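Local coordinates for protein beta-galactosidase (Streptococcus pneumoniae, PDB 4CUA) that hydrolyses terminal beta-galactosides as a whole enzyme, the part described being a carbohydrate-binding module that probably recognises galactose-containing sugars, at residues Gly62-Asp67 with Thr104-Pro109; Val81-Asp86 with Ile158-Val163; Lys93-Glu98 with Thr132-Pro137. One frame throughout, in Å; residues are numbered along the deposited sequence.

Interaction 1: residues Gly62-Asp67 with Thr104-Pro109; sequences GVLFGD and TVPTAP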
loop_
_atom_site.group_PDB
_atom_site.type_symbol
_atom_site.label_atom_id
_atom_site.label_comp_id
_atom_site.label_asym_id
_atom_site.label_seq_id
_atom_site.Cartn_x
_atom_site.Cartn_y
_atom_site.Cartn_z
ATOM N N GLY A 62 -0.816 -1.787 1.754
ATOM C CA GLY A 62 -2.193 -1.524 1.461
ATOM C C GLY A 62 -2.809 -0.569 2.415
ATOM O O GLY A 62 -2.109 0.016 3.268
ATOM N N VAL A 63 -4.102 -0.283 2.180
ATOM C CA VAL A 63 -4.889 0.612 3.006
ATOM C C VAL A 63 -6.131 -0.117 3.470
ATOM O O VAL A 63 -6.803 -0.708 2.644
ATOM C CB VAL A 63 -5.238 1.909 2.236
ATOM C CG1 VAL A 63 -6.114 2.795 3.107
ATOM C CG2 VAL A 63 -3.953 2.631 1.816
ATOM N N LEU A 64 -6.406 -0.021 4.746
ATOM C CA LEU A 64 -7.588 -0.497 5.416
ATOM C C LEU A 64 -8.492 0.722 5.640
ATOM O O LEU A 64 -8.072 1.650 6.321
ATOM C CB LEU A 64 -7.258 -1.126 6.762
ATOM C CG LEU A 64 -8.404 -1.598 7.623
ATOM C CD1 LEU A 64 -9.237 -2.648 6.843
ATOM C CD2 LEU A 64 -7.839 -2.204 8.913
ATOM N N PHE A 65 -9.664 0.716 5.049
ATOM C CA PHE A 65 -10.480 1.946 4.994
ATOM C C PHE A 65 -11.238 2.261 6.238
ATOM O O PHE A 65 -11.609 1.402 7.048
ATOM C CB PHE A 65 -11.445 1.861 3.830
ATOM C CG PHE A 65 -10.761 1.727 2.526
ATOM C CD1 PHE A 65 -9.872 2.684 2.045
ATOM C CD2 PHE A 65 -10.899 0.591 1.755
ATOM C CE1 PHE A 65 -9.219 2.551 0.867
ATOM C CE2 PHE A 65 -10.215 0.432 0.583
ATOM C CZ PHE A 65 -9.344 1.395 0.102
ATOM N N GLY A 66 -11.544 3.561 6.405
ATOM C CA GLY A 66 -12.379 3.968 7.517
ATOM C C GLY A 66 -13.359 5.036 7.018
ATOM O O GLY A 66 -13.188 5.605 5.999
ATOM N N ASP A 67 -14.411 5.212 7.796
ATOM C CA ASP A 67 -15.348 6.365 7.650
ATOM C C ASP A 67 -15.568 6.886 9.035
ATOM O O ASP A 67 -16.045 6.197 9.924
ATOM C CB ASP A 67 -16.616 5.855 7.013
ATOM C CG ASP A 67 -17.672 6.943 6.832
ATOM O OD1 ASP A 67 -17.391 8.116 7.174
ATOM O OD2 ASP A 67 -18.701 6.567 6.241
ATOM N N THR A 104 -14.409 -12.722 7.253
ATOM C CA THR A 104 -14.080 -12.171 8.546
ATOM C C THR A 104 -13.813 -10.667 8.377
ATOM O O THR A 104 -13.045 -10.284 7.521
ATOM C CB THR A 104 -12.884 -12.905 9.161
ATOM O OG1 THR A 104 -13.199 -14.301 9.306
ATOM C CG2 THR A 104 -12.516 -12.297 10.505
ATOM N N VAL A 105 -14.496 -9.855 9.131
ATOM C CA VAL A 105 -14.249 -8.433 9.167
ATOM C C VAL A 105 -12.801 -8.215 9.699
ATOM O O VAL A 105 -12.478 -8.667 10.785
ATOM C CB VAL A 105 -15.287 -7.753 10.056
ATOM C CG1 VAL A 105 -14.954 -6.285 10.213
ATOM C CG2 VAL A 105 -16.690 -7.900 9.425
ATOM N N PRO A 106 -11.939 -7.554 8.919
ATOM C CA PRO A 106 -10.566 -7.330 9.397
ATOM C C PRO A 106 -10.502 -6.429 10.572
ATOM O O PRO A 106 -11.353 -5.559 10.722
ATOM C CB PRO A 106 -9.867 -6.713 8.213
ATOM C CG PRO A 106 -10.898 -6.272 7.278
ATOM C CD PRO A 106 -12.193 -6.876 7.647
ATOM N N THR A 107 -9.539 -6.667 11.451
ATOM C CA THR A 107 -9.207 -5.788 12.571
ATOM C C THR A 107 -8.005 -4.943 12.124
ATOM O O THR A 107 -7.308 -5.307 11.186
ATOM C CB THR A 107 -8.748 -6.644 13.776
ATOM O OG1 THR A 107 -7.666 -7.492 13.385
ATOM C CG2 THR A 107 -9.884 -7.501 14.278
ATOM N N ALA A 108 -7.778 -3.832 12.806
ATOM C CA ALA A 108 -6.537 -3.102 12.583
ATOM C C ALA A 108 -5.414 -4.020 13.098
ATOM O O ALA A 108 -5.434 -4.444 14.269
ATOM C CB ALA A 108 -6.524 -1.814 13.366
ATOM N N PRO A 109 -4.366 -4.230 12.262
ATOM C CA PRO A 109 -3.201 -4.957 12.769
ATOM C C PRO A 109 -2.606 -4.293 14.014
ATOM O O PRO A 109 -2.632 -3.087 14.214
ATOM C CB PRO A 109 -2.247 -4.957 11.588
ATOM C CG PRO A 109 -3.164 -4.876 10.389
ATOM C CD PRO A 109 -4.222 -3.900 10.840
#

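Interaction 2: residues Val81-Asp86 with Ile158-Val163; sequences VGFHED and IRIRMV. With EDO (1,2-ethanediol), chain D; EDO (1,2-ethanediol), chain E.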
loop_
_atom_site.group_PDB
_atom_site.type_symbol
_atom_site.label_atom_id
_atom_site.label_comp_id
_atom_site.label_asym_id
_atom_site.label_seq_id
_atom_site.Cartn_x
_atom_site.Cartn_y
_atom_site.Cartn_z
ATOM N N VAL A 81 0.444 5.293 -6.816
ATOM C CA VAL A 81 1.628 4.960 -6.009
ATOM C C VAL A 81 2.814 5.738 -6.491
ATOM O O VAL A 81 3.242 5.638 -7.638
ATOM C CB VAL A 81 1.976 3.479 -6.106
ATOM C CG1 VAL A 81 3.154 3.121 -5.181
ATOM C CG2 VAL A 81 0.799 2.611 -5.812
ATOM N N GLY A 82 3.390 6.492 -5.575
ATOM C CA GLY A 82 4.609 7.237 -5.834
ATOM C C GLY A 82 5.817 6.404 -5.455
ATOM O O GLY A 82 6.191 6.361 -4.298
ATOM N N PHE A 83 6.405 5.747 -6.419
ATOM C CA PHE A 83 7.625 5.002 -6.161
ATOM C C PHE A 83 8.807 5.924 -5.974
ATOM O O PHE A 83 8.977 6.925 -6.700
ATOM C CB PHE A 83 7.868 3.982 -7.296
ATOM C CG PHE A 83 6.830 2.907 -7.361
ATOM C CD1 PHE A 83 6.765 1.930 -6.376
ATOM C CD2 PHE A 83 5.860 2.884 -8.367
ATOM C CE1 PHE A 83 5.778 0.947 -6.425
ATOM C CE2 PHE A 83 4.873 1.922 -8.395
ATOM C CZ PHE A 83 4.829 0.948 -7.427
ATOM N N HIS A 84 9.724 5.541 -5.090
ATOM C CA HIS A 84 10.952 6.234 -4.845
ATOM C C HIS A 84 12.132 5.349 -5.203
ATOM O O HIS A 84 12.027 4.165 -5.130
ATOM C CB HIS A 84 10.988 6.742 -3.378
ATOM C CG HIS A 84 12.367 6.905 -2.809
ATOM N ND1 HIS A 84 13.076 5.844 -2.329
ATOM C CD2 HIS A 84 13.179 7.980 -2.708
ATOM C CE1 HIS A 84 14.263 6.248 -1.910
ATOM N NE2 HIS A 84 14.357 7.547 -2.124
ATOM N N GLU A 85 13.231 5.956 -5.591
ATOM C CA GLU A 85 14.432 5.167 -5.871
ATOM C C GLU A 85 15.675 5.896 -5.441
ATOM O O GLU A 85 15.809 7.111 -5.575
ATOM C CB GLU A 85 14.547 4.812 -7.359
ATOM C CG GLU A 85 14.854 5.974 -8.277
ATOM C CD GLU A 85 15.046 5.542 -9.723
ATOM O OE1 GLU A 85 15.060 4.343 -10.005
ATOM O OE2 GLU A 85 15.156 6.424 -10.595
ATOM N N ASP A 86 16.623 5.099 -4.958
ATOM C CA ASP A 86 17.982 5.538 -4.656
ATOM C C ASP A 86 18.902 4.318 -4.989
ATOM O O ASP A 86 18.449 3.395 -5.638
ATOM C CB ASP A 86 18.133 6.136 -3.264
ATOM C CG ASP A 86 17.869 5.131 -2.115
ATOM O OD1 ASP A 86 17.939 3.904 -2.306
ATOM O OD2 ASP A 86 17.626 5.674 -0.986
ATOM N N ILE A 158 -7.471 -2.605 0.026
ATOM C CA ILE A 158 -6.727 -3.032 -1.105
ATOM C C ILE A 158 -5.277 -3.013 -0.734
ATOM O O ILE A 158 -4.904 -2.292 0.197
ATOM C CB ILE A 158 -7.038 -2.263 -2.414
ATOM C CG1 ILE A 158 -6.526 -0.818 -2.306
ATOM C CG2 ILE A 158 -8.535 -2.397 -2.709
ATOM C CD1 ILE A 158 -6.284 -0.151 -3.635
ATOM N N ARG A 159 -4.507 -3.783 -1.461
ATOM C CA ARG A 159 -3.061 -3.788 -1.332
ATOM C C ARG A 159 -2.375 -4.018 -2.659
ATOM O O ARG A 159 -2.970 -4.550 -3.632
ATOM C CB ARG A 159 -2.555 -4.810 -0.324
ATOM C CG ARG A 159 -2.613 -6.266 -0.789
ATOM C CD ARG A 159 -2.280 -7.191 0.373
ATOM N NE ARG A 159 -2.220 -8.558 -0.144
ATOM C CZ ARG A 159 -1.978 -9.603 0.658
ATOM N NH1 ARG A 159 -1.715 -9.422 1.947
ATOM N NH2 ARG A 159 -1.958 -10.803 0.123
ATOM N N ILE A 160 -1.136 -3.580 -2.734
ATOM C CA ILE A 160 -0.265 -3.837 -3.830
ATOM C C ILE A 160 0.891 -4.715 -3.301
ATOM O O ILE A 160 1.592 -4.354 -2.418
ATOM C CB ILE A 160 0.144 -2.549 -4.611
ATOM C CG1 ILE A 160 0.976 -2.893 -5.803
ATOM C CG2 ILE A 160 0.854 -1.541 -3.689
ATOM C CD1 ILE A 160 1.325 -1.742 -6.726
ATOM N N ARG A 161 1.028 -5.890 -3.920
ATOM C CA ARG A 161 1.985 -6.930 -3.490
ATOM C C ARG A 161 3.061 -7.015 -4.543
ATOM O O ARG A 161 2.792 -7.219 -5.764
ATOM C CB ARG A 161 1.214 -8.234 -3.326
ATOM C CG ARG A 161 2.108 -9.401 -2.883
ATOM C CD ARG A 161 1.286 -10.542 -2.393
ATOM N NE ARG A 161 0.232 -10.963 -3.319
ATOM C CZ ARG A 161 0.408 -11.710 -4.397
ATOM N NH1 ARG A 161 1.599 -12.208 -4.714
ATOM N NH2 ARG A 161 -0.647 -12.001 -5.130
HETATM N N MSE A 162 4.309 -6.824 -4.120
HETATM C CA MSE A 162 5.374 -6.420 -4.999
HETATM C C MSE A 162 6.692 -7.141 -4.797
HETATM O O MSE A 162 7.083 -7.362 -3.657
HETATM C CB MSE A 162 5.744 -4.948 -4.727
HETATM C CG MSE A 162 4.538 -4.037 -5.003
HETATM SE SE MSE A 162 4.846 -2.229 -4.292
HETATM C CE MSE A 162 4.813 -2.669 -2.391
ATOM N N VAL A 163 7.348 -7.531 -5.868
ATOM C CA VAL A 163 8.672 -8.147 -5.757
ATOM C C VAL A 163 9.717 -7.142 -6.140
ATOM O O VAL A 163 9.629 -6.484 -7.212
ATOM C CB VAL A 163 8.789 -9.379 -6.671
ATOM C CG1 VAL A 163 10.136 -10.029 -6.412
ATOM C CG2 VAL A 163 7.704 -10.375 -6.370
HETATM C C1 EDO D . 16.483 3.335 1.289
HETATM O O1 EDO D . 17.276 4.509 1.331
HETATM C C2 EDO D . 15.917 2.946 2.637
HETATM O O2 EDO D . 14.990 4.004 3.054
HETATM C C1 EDO E . -0.076 -9.167 4.603
HETATM O O1 EDO E . 0.718 -9.362 5.678
HETATM C C2 EDO E . -0.424 -7.621 4.601
HETATM O O2 EDO E . -0.723 -7.277 3.352
#

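Interaction 3: residues Lys93-Glu98 with Thr132-Pro137; sequences KSYVIE and TNLKAP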
loop_
_atom_site.group_PDB
_atom_site.type_symbol
_atom_site.label_atom_id
_atom_site.label_comp_id
_atom_site.label_asym_id
_atom_site.label_seq_id
_atom_site.Cartn_x
_atom_site.Cartn_y
_atom_site.Cartn_z
ATOM N N LYS A 93 9.961 -5.032 -9.635
ATOM C CA LYS A 93 9.964 -5.626 -10.973
ATOM C C LYS A 93 8.630 -6.268 -11.326
ATOM O O LYS A 93 8.372 -6.461 -12.505
ATOM C CB LYS A 93 11.094 -6.673 -11.093
ATOM C CG LYS A 93 10.948 -7.909 -10.234
ATOM C CD LYS A 93 12.068 -8.930 -10.540
ATOM C CE LYS A 93 11.976 -10.148 -9.659
ATOM N NZ LYS A 93 13.035 -11.151 -10.132
ATOM N N SER A 94 7.801 -6.649 -10.370
ATOM C CA SER A 94 6.521 -7.217 -10.645
ATOM C C SER A 94 5.594 -6.887 -9.487
ATOM O O SER A 94 6.078 -6.572 -8.389
ATOM C CB SER A 94 6.657 -8.745 -10.851
ATOM O OG SER A 94 6.960 -9.430 -9.644
ATOM N N TYR A 95 4.302 -6.921 -9.724
ATOM C CA TYR A 95 3.298 -6.633 -8.697
ATOM C C TYR A 95 1.947 -7.186 -9.043
ATOM O O TYR A 95 1.652 -7.537 -10.202
ATOM C CB TYR A 95 3.161 -5.082 -8.495
ATOM C CG TYR A 95 2.641 -4.425 -9.772
ATOM C CD1 TYR A 95 3.490 -4.031 -10.766
ATOM C CD2 TYR A 95 1.299 -4.223 -9.953
ATOM C CE1 TYR A 95 3.010 -3.478 -11.968
ATOM C CE2 TYR A 95 0.824 -3.680 -11.144
ATOM C CZ TYR A 95 1.695 -3.295 -12.107
ATOM O OH TYR A 95 1.179 -2.766 -13.313
ATOM N N VAL A 96 1.109 -7.295 -8.055
ATOM C CA VAL A 96 -0.275 -7.644 -8.203
ATOM C C VAL A 96 -1.053 -6.718 -7.286
ATOM O O VAL A 96 -0.700 -6.539 -6.118
ATOM C CB VAL A 96 -0.580 -9.063 -7.741
ATOM C CG1 VAL A 96 -2.056 -9.376 -7.821
ATOM C CG2 VAL A 96 0.231 -10.021 -8.600
ATOM N N ILE A 97 -2.123 -6.128 -7.795
ATOM C CA ILE A 97 -3.048 -5.362 -6.973
ATOM C C ILE A 97 -4.260 -6.214 -6.609
ATOM O O ILE A 97 -4.886 -6.858 -7.500
ATOM C CB ILE A 97 -3.493 -4.050 -7.681
ATOM C CG1 ILE A 97 -2.288 -3.175 -7.976
ATOM C CG2 ILE A 97 -4.532 -3.308 -6.872
ATOM C CD1 ILE A 97 -2.524 -2.006 -8.888
ATOM N N GLU A 98 -4.596 -6.247 -5.333
ATOM C CA GLU A 98 -5.559 -7.187 -4.757
ATOM C C GLU A 98 -6.517 -6.492 -3.849
ATOM O O GLU A 98 -6.163 -5.458 -3.277
ATOM C CB GLU A 98 -4.777 -8.263 -3.959
ATOM C CG GLU A 98 -3.950 -9.125 -4.876
ATOM C CD GLU A 98 -2.966 -10.051 -4.166
ATOM O OE1 GLU A 98 -2.278 -9.654 -3.197
ATOM O OE2 GLU A 98 -2.871 -11.199 -4.616
ATOM N N THR A 132 -9.599 -6.732 -11.412
ATOM C CA THR A 132 -9.822 -7.112 -12.817
ATOM C C THR A 132 -9.781 -5.921 -13.755
ATOM O O THR A 132 -10.078 -4.813 -13.357
ATOM C CB THR A 132 -11.183 -7.833 -12.946
ATOM O OG1 THR A 132 -12.254 -7.069 -12.410
ATOM C CG2 THR A 132 -11.148 -9.109 -12.194
ATOM N N ASN A 133 -9.400 -6.176 -14.987
ATOM C CA ASN A 133 -9.270 -5.177 -16.016
ATOM C C ASN A 133 -8.429 -3.982 -15.574
ATOM O O ASN A 133 -8.773 -2.804 -15.708
ATOM C CB ASN A 133 -10.660 -4.741 -16.478
ATOM C CG ASN A 133 -11.379 -5.849 -17.262
ATOM O OD1 ASN A 133 -10.890 -6.272 -18.287
ATOM N ND2 ASN A 133 -12.418 -6.349 -16.698
ATOM N N LEU A 134 -7.307 -4.362 -15.029
ATOM C CA LEU A 134 -6.295 -3.402 -14.651
ATOM C C LEU A 134 -5.802 -2.593 -15.819
ATOM O O LEU A 134 -5.408 -3.125 -16.861
ATOM C CB LEU A 134 -5.104 -4.110 -14.010
ATOM C CG LEU A 134 -4.004 -3.153 -13.486
ATOM C CD1 LEU A 134 -4.430 -2.256 -12.338
ATOM C CD2 LEU A 134 -2.808 -4.054 -13.058
ATOM N N LYS A 135 -5.743 -1.290 -15.601
ATOM C CA LYS A 135 -5.041 -0.399 -16.468
ATOM C C LYS A 135 -3.898 0.170 -15.615
ATOM O O LYS A 135 -4.154 0.668 -14.535
ATOM C CB LYS A 135 -5.916 0.734 -16.975
ATOM C CG LYS A 135 -7.172 0.291 -17.718
ATOM C CD LYS A 135 -7.836 1.478 -18.421
ATOM C CE LYS A 135 -8.970 0.997 -19.327
ATOM N NZ LYS A 135 -10.137 0.562 -18.512
ATOM N N ALA A 136 -2.709 0.072 -16.152
ATOM C CA ALA A 136 -1.479 0.407 -15.395
ATOM C C ALA A 136 -0.529 1.061 -16.352
ATOM O O ALA A 136 -0.603 0.873 -17.571
ATOM C CB ALA A 136 -0.846 -0.861 -14.865
ATOM N N PRO A 137 0.459 1.776 -15.819
ATOM C CA PRO A 137 1.535 2.183 -16.677
ATOM C C PRO A 137 2.249 1.026 -17.359
ATOM O O PRO A 137 2.402 -0.041 -16.795
ATOM C CB PRO A 137 2.519 2.921 -15.712
ATOM C CG PRO A 137 1.796 3.104 -14.430
ATOM C CD PRO A 137 0.696 2.080 -14.397
HETATM O O HOH W 1 2.872 -1.768 -14.930
#

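Interaction 1: residues Gly62-Asp67 with Thr104-Pro109
Leu64 points its side chain from strand 58-67 into a proline-rich loop, 104-109, and its two methyl branches divide the contact between them. The module has the beta-sandwich (jelly-roll) architecture expected of the galactose-binding domain family, and here one of its strands is covered by the long connection that follows strand 94-100. Leu64 lies with CG opposite its backbone N (chi1 176°), and chi2 near 58° spreads the two methyls along the loop. Leu64 CD1 reaches the ring of Pro106, meeting Pro106 CG at 4.0 Å; the two side chains meet at a slant. Leu64 CD2 lies farther along, against the main chain of the next residues, 4.0 Å from Ala108 CA and more loosely 4.4 Å from Pro109 CD. One residue thus touches the loop from Pro106 to Pro109, which a branched, flexible apolar side chain can do by sending a methyl each way.

The loop residues suit their places. Pro106 and Pro109 are buried and offer rigid apolar rings without a backbone N-H to satisfy, while the small Ala108 lets the leucine come close to the main chain. The CB of Thr107, by contrast, points away from the strand, as suits a solvent-exposed residue. Around the pair, Leu64 also packs on Leu71 and Pro106 on Phe122 and Tyr156, while Ala108 and Pro109 both rest on Leu19 of the neighbouring strand 19-22. The carbonyl of Thr107 accepts a hydrogen bond from NE2 of His120, and that same oxygen, Thr107 O, lies 3.9 Å from Leu64 CD2.

Interaction 2: residues Val81-Asp86 with Ile158-Val163
Phe83, Ile160 and Val81 bury the most surface here, with selenomethionine Met162 close behind. The Phe83 ring offers its edge to the opposing strand: Phe83 CE1 meets SE of Met162 at 3.9 Å. The selenium lies in the plane of the ring, 5.3 Å from the centroid of Phe83, an edge-on Met-aromatic contact. With CG beside the backbone N (chi1 -62°) and a nearly extended chi2, the Met162 chain carries SE to that edge; the bend at chi3 then only turns CE away from Phe83 CE1. One face of the Phe83 ring carries Val81 CG1, 3.5 Å above the plane and toward the rim, which probably limits the ring's tilt.

Strands 81-83 and 158-163 run at 28° to each other with axes 11.5 Å apart, too far for backbone pairing; they face one another across the core of the beta-sandwich, and apolar side chains from both strands meet between them. Ile173 joins this core beside Val81, Phe83 and Met162.

Ile160 has an extended chain that carries CD1 across the interior. There Ile160 CD1 lies 4.5 Å from Val81 CG2 and 4.5 Å from Phe83 CZ, again near the plane of the ring.

Interaction 3: residues Lys93-Glu98 with Thr132-Pro137
Leu134, in the loop after strand 128-130, makes most of the apolar part of the contact, set against two alternate residues of strand 94-100, Tyr95 and Ile97, on one side of a sheet of the beta-sandwich. Its methyls share the work. Leu134 CD1 meets Ile97 CD1 at 3.9 Å, the two side chains crossing at about a right angle, while Leu134 CD2 approaches the edge of the Tyr95 ring, 4.1 Å from Tyr95 CE2. Leucine and tyrosine come from opposite directions. Tyr95 stands with CG between its backbone N and carbonyl carbon (chi1 64°), which lifts the ring off the strand toward the loop. Its ring also meets that of Phe148, on which Ile97, Ala136 and Pro137 pack as well. A short methyl suits Ala136, whose CB makes a tight van der Waals contact with the hydroxyl, 3.2 Å from Tyr95 OH and close to the plane of the ring.

The polar link is made through water. The phenol gives Tyr95 both an apolar ring for the leucine and a hydroxyl for the partly exposed end of the contact. A water molecule in the plane of the ring sits 2.5 Å from Tyr95 OH, tying the strand to the loop's main chain; this water also donates a hydrogen bond to Pro137 O, at 2.6 Å.

Interaction 2 is the core contact, wholly buried between facing strands; interaction 1 is also largely buried, where a loop covers a strand, and interaction 3 is partly exposed at another loop. The centres of interactions 1 and 2 are about 19 Å apart. All three belong to one sheet system. Strand 157-163 connects them: Ile158 O accepts a probable hydrogen bond from Val63 N of interaction 1, and Arg161 O another from Val96 N of interaction 3. Chemistry follows place: selenium and aromatic edge inside, proline rings against a leucine in interaction 1, a water bridge in interaction 3.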